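PDB 4RAA: putative exported protein from Bacteroides fragilis, which is of unknown function but folds as a six-bladed beta-propeller and is probably an exported protein. Local coordinates for residues Cys269-Tyr281 with Arg287-Gln299. Sequence-based numbering, arbitrary orientation.
Sequences CYMKNKEKYIGLY and RTYNYPIKIFQDQ
Ile278 and Leu280 pair with Tyr291 and Tyr289 in an antiparallel beta hairpin, the outer two strands of a four-stranded propeller blade, with helix 293-299 following directly on the last strand. Each of the two pairs is joined by two backbone hydrogen bonds, and Leu280 N to Tyr289 O, at 2.8 Å, is nearly straight (176°). Pro292, whose ring nitrogen carries no hydrogen, suits a non-hydrogen-bonded site opposite Tyr277 and the N-cap of the helix; one further backbone bond, Ile293 N to Lys276 O at 2.8 Å, ties the helix's first residue to the strand. On the face bearing Ile278 and Leu280, the branched aliphatic groups fill the angle between strand and helix. Methyl CG2 of Ile278 sits over one face of the Phe296 ring, 3.9 Å from its centroid, a CH-pi contact; CD1 of Leu280 meets that ring's edge at CE1, 3.8 Å away. On the other face Gly279, lacking a side chain, offers little obstacle to Asn290. With CG of Asn290 anti to its own backbone nitrogen (chi1 -165°), the amide extends over Gly279 toward strand 265-272, and ND2 donates to Glu15 O. The Tyr270 hydroxyl donates to OD1 of Asn290, with ring and amide planes nearly coplanar and OH to OD1 2.7 Å.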
ATOM      1  N   CYS A 269     -18.953  25.838 -16.380  1.00 37.46           N
ATOM      2  CA  CYS A 269     -18.773  27.065 -15.593  1.00 40.05           C
ATOM      3  C   CYS A 269     -17.403  27.585 -15.939  1.00 38.50           C
ATOM      4  O   CYS A 269     -16.488  26.791 -16.148  1.00 39.16           O
ATOM      5  CB  CYS A 269     -18.856  26.830 -14.098  1.00 42.66           C
ATOM      6  SG  CYS A 269     -20.472  26.244 -13.598  1.00 50.84           S
ATOM      7  N   TYR A 270     -17.277  28.905 -16.026  1.00 37.55           N
ATOM      8  CA  TYR A 270     -16.005  29.556 -16.326  1.00 37.69           C
ATOM      9  C   TYR A 270     -15.944  31.008 -15.828  1.00 39.58           C
ATOM     10  O   TYR A 270     -16.955  31.558 -15.397  1.00 39.13           O
ATOM     11  CB  TYR A 270     -15.692  29.464 -17.832  1.00 37.23           C
ATOM     12  CG  TYR A 270     -16.654  30.177 -18.754  1.00 36.91           C
ATOM     13  CD1 TYR A 270     -17.802  29.544 -19.232  1.00 36.35           C
ATOM     14  CD2 TYR A 270     -16.401  31.490 -19.178  1.00 38.13           C
ATOM     15  CE1 TYR A 270     -18.690  30.206 -20.090  1.00 37.02           C
ATOM     16  CE2 TYR A 270     -17.278  32.160 -20.040  1.00 38.50           C
ATOM     17  CZ  TYR A 270     -18.415  31.512 -20.501  1.00 37.46           C
ATOM     18  OH  TYR A 270     -19.268  32.170 -21.345  1.00 37.04           O
HETATM   19  N   MSE A 271     -14.750  31.597 -15.887  1.00 42.29           N
HETATM   20  CA  MSE A 271     -14.510  32.975 -15.458  1.00 46.13           C
HETATM   21  C   MSE A 271     -13.894  33.786 -16.566  1.00 47.34           C
HETATM   22  O   MSE A 271     -13.071  33.276 -17.336  1.00 44.97           O
HETATM   23  CB  MSE A 271     -13.627  32.918 -14.234  1.00 51.05           C
HETATM   24  CG  MSE A 271     -14.394  32.359 -13.035  1.00 56.80           C
HETATM   25 SE   MSE A 271     -13.985  33.502 -11.493  0.75 70.07          SE
HETATM   26  CE  MSE A 271     -13.647  31.973 -10.279  1.00 66.13           C
ATOM     27  N   LYS A 272     -14.301  35.055 -16.647  1.00 48.37           N
ATOM     28  CA  LYS A 272     -13.862  35.980 -17.698  1.00 52.04           C
ATOM     29  C   LYS A 272     -14.102  37.404 -17.222  1.00 52.94           C
ATOM     30  O   LYS A 272     -15.191  37.696 -16.719  1.00 52.42           O
ATOM     31  CB  LYS A 272     -14.673  35.735 -18.981  1.00 54.84           C
ATOM     32  CG  LYS A 272     -14.231  36.539 -20.209  1.00 58.41           C
ATOM     33  CD  LYS A 272     -15.254  36.533 -21.346  1.00 60.31           C
ATOM     34  CE  LYS A 272     -16.499  37.368 -21.066  1.00 61.13           C
ATOM     35  NZ  LYS A 272     -17.354  37.496 -22.280  1.00 61.33           N
ATOM     36  N   ASN A 273     -13.110  38.278 -17.398  1.00 54.83           N
ATOM     37  CA  ASN A 273     -13.197  39.673 -16.948  1.00 61.10           C
ATOM     38  C   ASN A 273     -13.682  39.768 -15.479  1.00 60.13           C
ATOM     39  O   ASN A 273     -14.528  40.603 -15.149  1.00 65.35           O
ATOM     40  CB  ASN A 273     -14.129  40.490 -17.881  1.00 66.61           C
ATOM     41  CG  ASN A 273     -13.668  40.521 -19.337  1.00 69.82           C
ATOM     42  OD1 ASN A 273     -14.388  40.068 -20.228  1.00 65.39           O
ATOM     43  ND2 ASN A 273     -12.485  41.082 -19.589  1.00 72.24           N
ATOM     44  N   LYS A 274     -13.169  38.878 -14.621  1.00 55.56           N
ATOM     45  CA  LYS A 274     -13.525  38.795 -13.192  1.00 53.58           C
ATOM     46  C   LYS A 274     -14.999  38.411 -12.866  1.00 52.03           C
ATOM     47  O   LYS A 274     -15.421  38.593 -11.717  1.00 49.54           O
ATOM     48  CB  LYS A 274     -13.173  40.109 -12.463  1.00 56.42           C
ATOM     49  CG  LYS A 274     -11.853  40.761 -12.865  1.00 59.57           C
ATOM     50  CD  LYS A 274     -11.465  41.887 -11.925  1.00 61.48           C
ATOM     51  CE  LYS A 274     -10.039  42.341 -12.181  1.00 63.85           C
ATOM     52  NZ  LYS A 274      -9.571  43.315 -11.157  1.00 67.49           N
ATOM     53  N   GLU A 275     -15.762  37.871 -13.834  1.00 50.90           N
ATOM     54  CA  GLU A 275     -17.194  37.501 -13.633  1.00 49.36           C
ATOM     55  C   GLU A 275     -17.460  36.035 -13.977  1.00 46.10           C
ATOM     56  O   GLU A 275     -16.874  35.514 -14.920  1.00 46.11           O
ATOM     57  CB  GLU A 275     -18.125  38.398 -14.475  1.00 50.94           C
ATOM     58  CG  GLU A 275     -18.127  39.887 -14.113  1.00 52.15           C
ATOM     59  CD  GLU A 275     -18.705  40.226 -12.729  1.00 54.20           C
ATOM     60  OE1 GLU A 275     -19.323  39.361 -12.061  1.00 53.14           O
ATOM     61  OE2 GLU A 275     -18.546  41.394 -12.299  1.00 55.05           O
ATOM     62  N   LYS A 276     -18.367  35.393 -13.232  1.00 44.26           N
ATOM     63  CA  LYS A 276     -18.712  33.967 -13.422  1.00 42.78           C
ATOM     64  C   LYS A 276     -19.817  33.777 -14.466  1.00 41.26           C
ATOM     65  O   LYS A 276     -20.850  34.440 -14.399  1.00 43.74           O
ATOM     66  CB  LYS A 276     -19.200  33.343 -12.109  1.00 44.06           C
ATOM     67  CG  LYS A 276     -18.213  33.391 -10.951  1.00 45.94           C
ATOM     68  CD  LYS A 276     -18.883  32.968  -9.654  1.00 47.85           C
ATOM     69  CE  LYS A 276     -17.928  33.101  -8.483  1.00 51.30           C
ATOM     70  NZ  LYS A 276     -18.565  32.687  -7.202  1.00 53.52           N
ATOM     71  N   TYR A 277     -19.601  32.850 -15.397  1.00 39.62           N
ATOM     72  CA  TYR A 277     -20.556  32.506 -16.466  1.00 38.91           C
ATOM     73  C   TYR A 277     -20.845  31.014 -16.466  1.00 37.40           C
ATOM     74  O   TYR A 277     -20.087  30.231 -15.892  1.00 36.38           O
ATOM     75  CB  TYR A 277     -19.982  32.875 -17.839  1.00 39.11           C
ATOM     76  CG  TYR A 277     -19.729  34.350 -18.023  1.00 39.93           C
ATOM     77  CD1 TYR A 277     -18.523  34.922 -17.616  1.00 40.56           C
ATOM     78  CD2 TYR A 277     -20.696  35.185 -18.596  1.00 40.94           C
ATOM     79  CE1 TYR A 277     -18.283  36.284 -17.765  1.00 42.81           C
ATOM     80  CE2 TYR A 277     -20.467  36.554 -18.755  1.00 42.58           C
ATOM     81  CZ  TYR A 277     -19.257  37.095 -18.337  1.00 43.66           C
ATOM     82  OH  TYR A 277     -18.998  38.429 -18.479  1.00 46.06           O
ATOM     83  N   ILE A 278     -21.947  30.630 -17.106  1.00 37.74           N
ATOM     84  CA  ILE A 278     -22.291  29.216 -17.288  1.00 36.93           C
ATOM     85  C   ILE A 278     -22.908  28.949 -18.663  1.00 36.97           C
ATOM     86  O   ILE A 278     -23.897  29.580 -19.056  1.00 37.07           O
ATOM     87  CB  ILE A 278     -23.174  28.636 -16.164  1.00 37.87           C
ATOM     88  CG1 ILE A 278     -23.422  27.134 -16.425  1.00 38.19           C
ATOM     89  CG2 ILE A 278     -24.487  29.407 -16.006  1.00 38.99           C
ATOM     90  CD1 ILE A 278     -23.999  26.384 -15.249  1.00 39.28           C
ATOM     91  N   GLY A 279     -22.305  27.988 -19.360  1.00 36.46           N
ATOM     92  CA  GLY A 279     -22.721  27.548 -20.681  1.00 37.20           C
ATOM     93  C   GLY A 279     -23.394  26.196 -20.549  1.00 37.09           C
ATOM     94  O   GLY A 279     -22.791  25.256 -20.018  1.00 36.98           O
ATOM     95  N   LEU A 280     -24.636  26.103 -21.028  1.00 36.93           N
ATOM     96  CA  LEU A 280     -25.429  24.873 -21.003  1.00 36.10           C
ATOM     97  C   LEU A 280     -25.432  24.350 -22.431  1.00 36.23           C
ATOM     98  O   LEU A 280     -25.639  25.140 -23.344  1.00 37.07           O
ATOM     99  CB  LEU A 280     -26.868  25.186 -20.559  1.00 36.54           C
ATOM    100  CG  LEU A 280     -27.052  26.164 -19.379  1.00 36.62           C
ATOM    101  CD1 LEU A 280     -28.514  26.508 -19.126  1.00 37.66           C
ATOM    102  CD2 LEU A 280     -26.414  25.614 -18.114  1.00 36.01           C
ATOM    103  N   TYR A 281     -25.172  23.052 -22.626  1.00 35.53           N
ATOM    104  CA  TYR A 281     -25.243  22.413 -23.949  1.00 36.07           C
ATOM    105  C   TYR A 281     -26.246  21.256 -23.888  1.00 37.15           C
ATOM    106  O   TYR A 281     -26.102  20.380 -23.036  1.00 36.81           O
ATOM    107  CB  TYR A 281     -23.869  21.916 -24.403  1.00 35.27           C
ATOM    108  CG  TYR A 281     -23.895  21.122 -25.700  1.00 35.60           C
ATOM    109  CD1 TYR A 281     -24.250  21.727 -26.908  1.00 36.72           C
ATOM    110  CD2 TYR A 281     -23.556  19.762 -25.728  1.00 35.28           C
ATOM    111  CE1 TYR A 281     -24.271  21.004 -28.107  1.00 37.14           C
ATOM    112  CE2 TYR A 281     -23.587  19.036 -26.914  1.00 35.85           C
ATOM    113  CZ  TYR A 281     -23.943  19.662 -28.098  1.00 36.87           C
ATOM    114  OH  TYR A 281     -23.968  18.934 -29.260  1.00 38.61           O
ATOM    115  N   ARG A 287     -27.841  22.438 -29.048  1.00 43.40           N
ATOM    116  CA  ARG A 287     -27.967  23.881 -28.829  1.00 43.91           C
ATOM    117  C   ARG A 287     -27.275  24.352 -27.564  1.00 41.58           C
ATOM    118  O   ARG A 287     -27.376  23.690 -26.535  1.00 41.15           O
ATOM    119  CB  ARG A 287     -29.441  24.268 -28.799  1.00 45.90           C
ATOM    120  CG  ARG A 287     -30.090  24.208 -30.186  1.00 47.88           C
ATOM    121  CD  ARG A 287     -31.447  24.899 -30.261  1.00 49.67           C
ATOM    122  NE  ARG A 287     -31.431  26.248 -29.670  1.00 50.56           N
ATOM    123  CZ  ARG A 287     -32.425  27.134 -29.733  1.00 52.10           C
ATOM    124  NH1 ARG A 287     -33.532  26.906 -30.447  1.00 55.25           N
ATOM    125  NH2 ARG A 287     -32.282  28.301 -29.116  1.00 51.36           N
ATOM    126  N   THR A 288     -26.578  25.493 -27.659  1.00 40.56           N
ATOM    127  CA  THR A 288     -25.884  26.114 -26.521  1.00 39.01           C
ATOM    128  C   THR A 288     -26.630  27.340 -26.006  1.00 37.58           C
ATOM    129  O   THR A 288     -27.321  27.993 -26.768  1.00 37.85           O
ATOM    130  CB  THR A 288     -24.463  26.570 -26.880  1.00 39.37           C
ATOM    131  OG1 THR A 288     -24.525  27.515 -27.955  1.00 40.50           O
ATOM    132  CG2 THR A 288     -23.591  25.367 -27.255  1.00 39.04           C
ATOM    133  N   TYR A 289     -26.475  27.613 -24.711  1.00 36.04           N
ATOM    134  CA  TYR A 289     -27.081  28.767 -24.031  1.00 36.17           C
ATOM    135  C   TYR A 289     -26.076  29.256 -22.996  1.00 35.39           C
ATOM    136  O   TYR A 289     -25.685  28.479 -22.134  1.00 34.55           O
ATOM    137  CB  TYR A 289     -28.381  28.385 -23.312  1.00 36.22           C
ATOM    138  CG  TYR A 289     -29.423  27.706 -24.164  1.00 36.94           C
ATOM    139  CD1 TYR A 289     -29.413  26.315 -24.329  1.00 36.40           C
ATOM    140  CD2 TYR A 289     -30.438  28.440 -24.791  1.00 38.23           C
ATOM    141  CE1 TYR A 289     -30.375  25.677 -25.104  1.00 37.44           C
ATOM    142  CE2 TYR A 289     -31.405  27.810 -25.579  1.00 39.14           C
ATOM    143  CZ  TYR A 289     -31.374  26.427 -25.732  1.00 38.81           C
ATOM    144  OH  TYR A 289     -32.315  25.790 -26.514  1.00 39.92           O
ATOM    145  N   ASN A 290     -25.679  30.530 -23.072  1.00 35.98           N
ATOM    146  CA  ASN A 290     -24.678  31.111 -22.173  1.00 35.55           C
ATOM    147  C   ASN A 290     -25.279  32.210 -21.307  1.00 35.62           C
ATOM    148  O   ASN A 290     -25.984  33.073 -21.815  1.00 36.66           O
ATOM    149  CB  ASN A 290     -23.533  31.685 -23.001  1.00 36.42           C
ATOM    150  CG  ASN A 290     -22.299  31.977 -22.171  1.00 36.15           C
ATOM    151  OD1 ASN A 290     -21.719  31.076 -21.575  1.00 35.77           O
ATOM    152  ND2 ASN A 290     -21.875  33.224 -22.153  1.00 37.04           N
ATOM    153  N   TYR A 291     -24.968  32.182 -20.011  1.00 34.93           N
ATOM    154  CA  TYR A 291     -25.511  33.128 -19.023  1.00 35.37           C
ATOM    155  C   TYR A 291     -24.473  33.585 -18.015  1.00 34.97           C
ATOM    156  O   TYR A 291     -23.715  32.745 -17.530  1.00 33.86           O
ATOM    157  CB  TYR A 291     -26.597  32.440 -18.177  1.00 35.03           C
ATOM    158  CG  TYR A 291     -27.777  31.872 -18.935  1.00 35.57           C
ATOM    159  CD1 TYR A 291     -27.711  30.590 -19.500  1.00 34.95           C
ATOM    160  CD2 TYR A 291     -28.983  32.593 -19.053  1.00 36.71           C
ATOM    161  CE1 TYR A 291     -28.791  30.050 -20.188  1.00 35.64           C
ATOM    162  CE2 TYR A 291     -30.076  32.055 -19.728  1.00 37.49           C
ATOM    163  CZ  TYR A 291     -29.970  30.783 -20.303  1.00 36.98           C
ATOM    164  OH  TYR A 291     -31.020  30.221 -20.981  1.00 37.64           O
ATOM    165  N   PRO A 292     -24.420  34.903 -17.706  1.00 36.26           N
ATOM    166  CA  PRO A 292     -23.620  35.300 -16.535  1.00 36.37           C
ATOM    167  C   PRO A 292     -24.360  34.740 -15.315  1.00 36.48           C
ATOM    168  O   PRO A 292     -25.592  34.837 -15.283  1.00 37.53           O
ATOM    169  CB  PRO A 292     -23.673  36.843 -16.547  1.00 37.47           C
ATOM    170  CG  PRO A 292     -24.229  37.249 -17.866  1.00 38.21           C
ATOM    171  CD  PRO A 292     -24.953  36.068 -18.444  1.00 37.66           C
ATOM    172  N   ILE A 293     -23.654  34.155 -14.347  1.00 36.17           N
ATOM    173  CA  ILE A 293     -24.327  33.568 -13.159  1.00 36.87           C
ATOM    174  C   ILE A 293     -25.259  34.558 -12.424  1.00 39.00           C
ATOM    175  O   ILE A 293     -26.298  34.127 -11.908  1.00 39.49           O
ATOM    176  CB  ILE A 293     -23.346  32.771 -12.235  1.00 36.13           C
ATOM    177  CG1 ILE A 293     -22.997  31.430 -12.930  1.00 36.04           C
ATOM    178  CG2 ILE A 293     -23.943  32.459 -10.857  1.00 35.64           C
ATOM    179  CD1 ILE A 293     -21.912  30.591 -12.274  1.00 35.65           C
ATOM    180  N   LYS A 294     -24.927  35.857 -12.417  1.00 40.89           N
ATOM    181  CA  LYS A 294     -25.830  36.882 -11.826  1.00 44.21           C
ATOM    182  C   LYS A 294     -27.244  36.839 -12.443  1.00 43.52           C
ATOM    183  O   LYS A 294     -28.240  37.000 -11.732  1.00 43.66           O
ATOM    184  CB  LYS A 294     -25.267  38.320 -11.926  1.00 47.02           C
ATOM    185  CG  LYS A 294     -24.365  38.757 -10.777  1.00 48.26           C
ATOM    186  CD  LYS A 294     -23.026  38.034 -10.733  1.00 48.55           C
ATOM    187  CE  LYS A 294     -22.218  38.424  -9.497  1.00 49.59           C
ATOM    188  NZ  LYS A 294     -21.953  39.888  -9.414  1.00 51.07           N
ATOM    189  N   ILE A 295     -27.303  36.622 -13.755  1.00 42.65           N
ATOM    190  CA  ILE A 295     -28.567  36.524 -14.492  1.00 43.05           C
ATOM    191  C   ILE A 295     -29.183  35.134 -14.259  1.00 41.63           C
ATOM    192  O   ILE A 295     -30.370  35.048 -13.955  1.00 41.49           O
ATOM    193  CB  ILE A 295     -28.384  36.873 -16.004  1.00 44.52           C
ATOM    194  CG1 ILE A 295     -28.229  38.403 -16.209  1.00 46.16           C
ATOM    195  CG2 ILE A 295     -29.568  36.393 -16.854  1.00 45.58           C
ATOM    196  CD1 ILE A 295     -26.988  39.044 -15.610  1.00 46.41           C
ATOM    197  N   PHE A 296     -28.368  34.077 -14.405  1.00 39.93           N
ATOM    198  CA  PHE A 296     -28.777  32.658 -14.241  1.00 38.55           C
ATOM    199  C   PHE A 296     -29.509  32.365 -12.928  1.00 39.02           C
ATOM    200  O   PHE A 296     -30.579  31.771 -12.937  1.00 39.72           O
ATOM    201  CB  PHE A 296     -27.539  31.744 -14.351  1.00 36.84           C
ATOM    202  CG  PHE A 296     -27.843  30.269 -14.466  1.00 35.34           C
ATOM    203  CD1 PHE A 296     -28.306  29.731 -15.662  1.00 35.51           C
ATOM    204  CD2 PHE A 296     -27.597  29.401 -13.402  1.00 34.46           C
ATOM    205  CE1 PHE A 296     -28.563  28.364 -15.781  1.00 34.90           C
ATOM    206  CE2 PHE A 296     -27.843  28.033 -13.516  1.00 33.71           C
ATOM    207  CZ  PHE A 296     -28.330  27.516 -14.705  1.00 34.09           C
ATOM    208  N   GLN A 297     -28.929  32.795 -11.815  1.00 39.82           N
ATOM    209  CA  GLN A 297     -29.515  32.560 -10.476  1.00 40.93           C
ATOM    210  C   GLN A 297     -30.832  33.328 -10.211  1.00 43.09           C
ATOM    211  O   GLN A 297     -31.710  32.808  -9.516  1.00 44.90           O
ATOM    212  CB  GLN A 297     -28.482  32.832  -9.378  1.00 40.28           C
ATOM    213  CG  GLN A 297     -28.153  34.299  -9.168  1.00 40.96           C
ATOM    214  CD  GLN A 297     -26.849  34.545  -8.438  1.00 40.18           C
ATOM    215  OE1 GLN A 297     -26.173  33.615  -7.978  1.00 39.27           O
ATOM    216  NE2 GLN A 297     -26.478  35.816  -8.342  1.00 40.46           N
ATOM    217  N   ASP A 298     -30.948  34.553 -10.738  1.00 43.77           N
ATOM    218  CA  ASP A 298     -32.199  35.340 -10.649  1.00 45.10           C
ATOM    219  C   ASP A 298     -33.312  34.752 -11.551  1.00 46.17           C
ATOM    220  O   ASP A 298     -34.478  34.746 -11.156  1.00 48.13           O
ATOM    221  CB  ASP A 298     -31.959  36.847 -10.903  1.00 45.20           C
ATOM    222  CG  ASP A 298     -31.277  37.564  -9.712  1.00 45.03           C
ATOM    223  OD1 ASP A 298     -30.878  36.921  -8.711  1.00 43.31           O
ATOM    224  OD2 ASP A 298     -31.150  38.805  -9.774  1.00 46.05           O
ATOM    225  N   GLN A 299     -32.952  34.239 -12.731  1.00 46.10           N
ATOM    226  CA  GLN A 299     -33.918  33.581 -13.643  1.00 46.56           C
ATOM    227  C   GLN A 299     -34.529  32.297 -13.066  1.00 46.53           C
ATOM    228  O   GLN A 299     -35.701  32.026 -13.301  1.00 48.81           O
ATOM    229  CB  GLN A 299     -33.293  33.278 -15.012  1.00 45.98           C
ATOM    230  CG  GLN A 299     -33.155  34.493 -15.922  1.00 46.70           C
ATOM    231  CD  GLN A 299     -32.628  34.161 -17.317  1.00 46.38           C
ATOM    232  OE1 GLN A 299     -32.331  33.004 -17.640  1.00 46.41           O
ATOM    233  NE2 GLN A 299     -32.517  35.180 -18.156  1.00 46.77           N
TER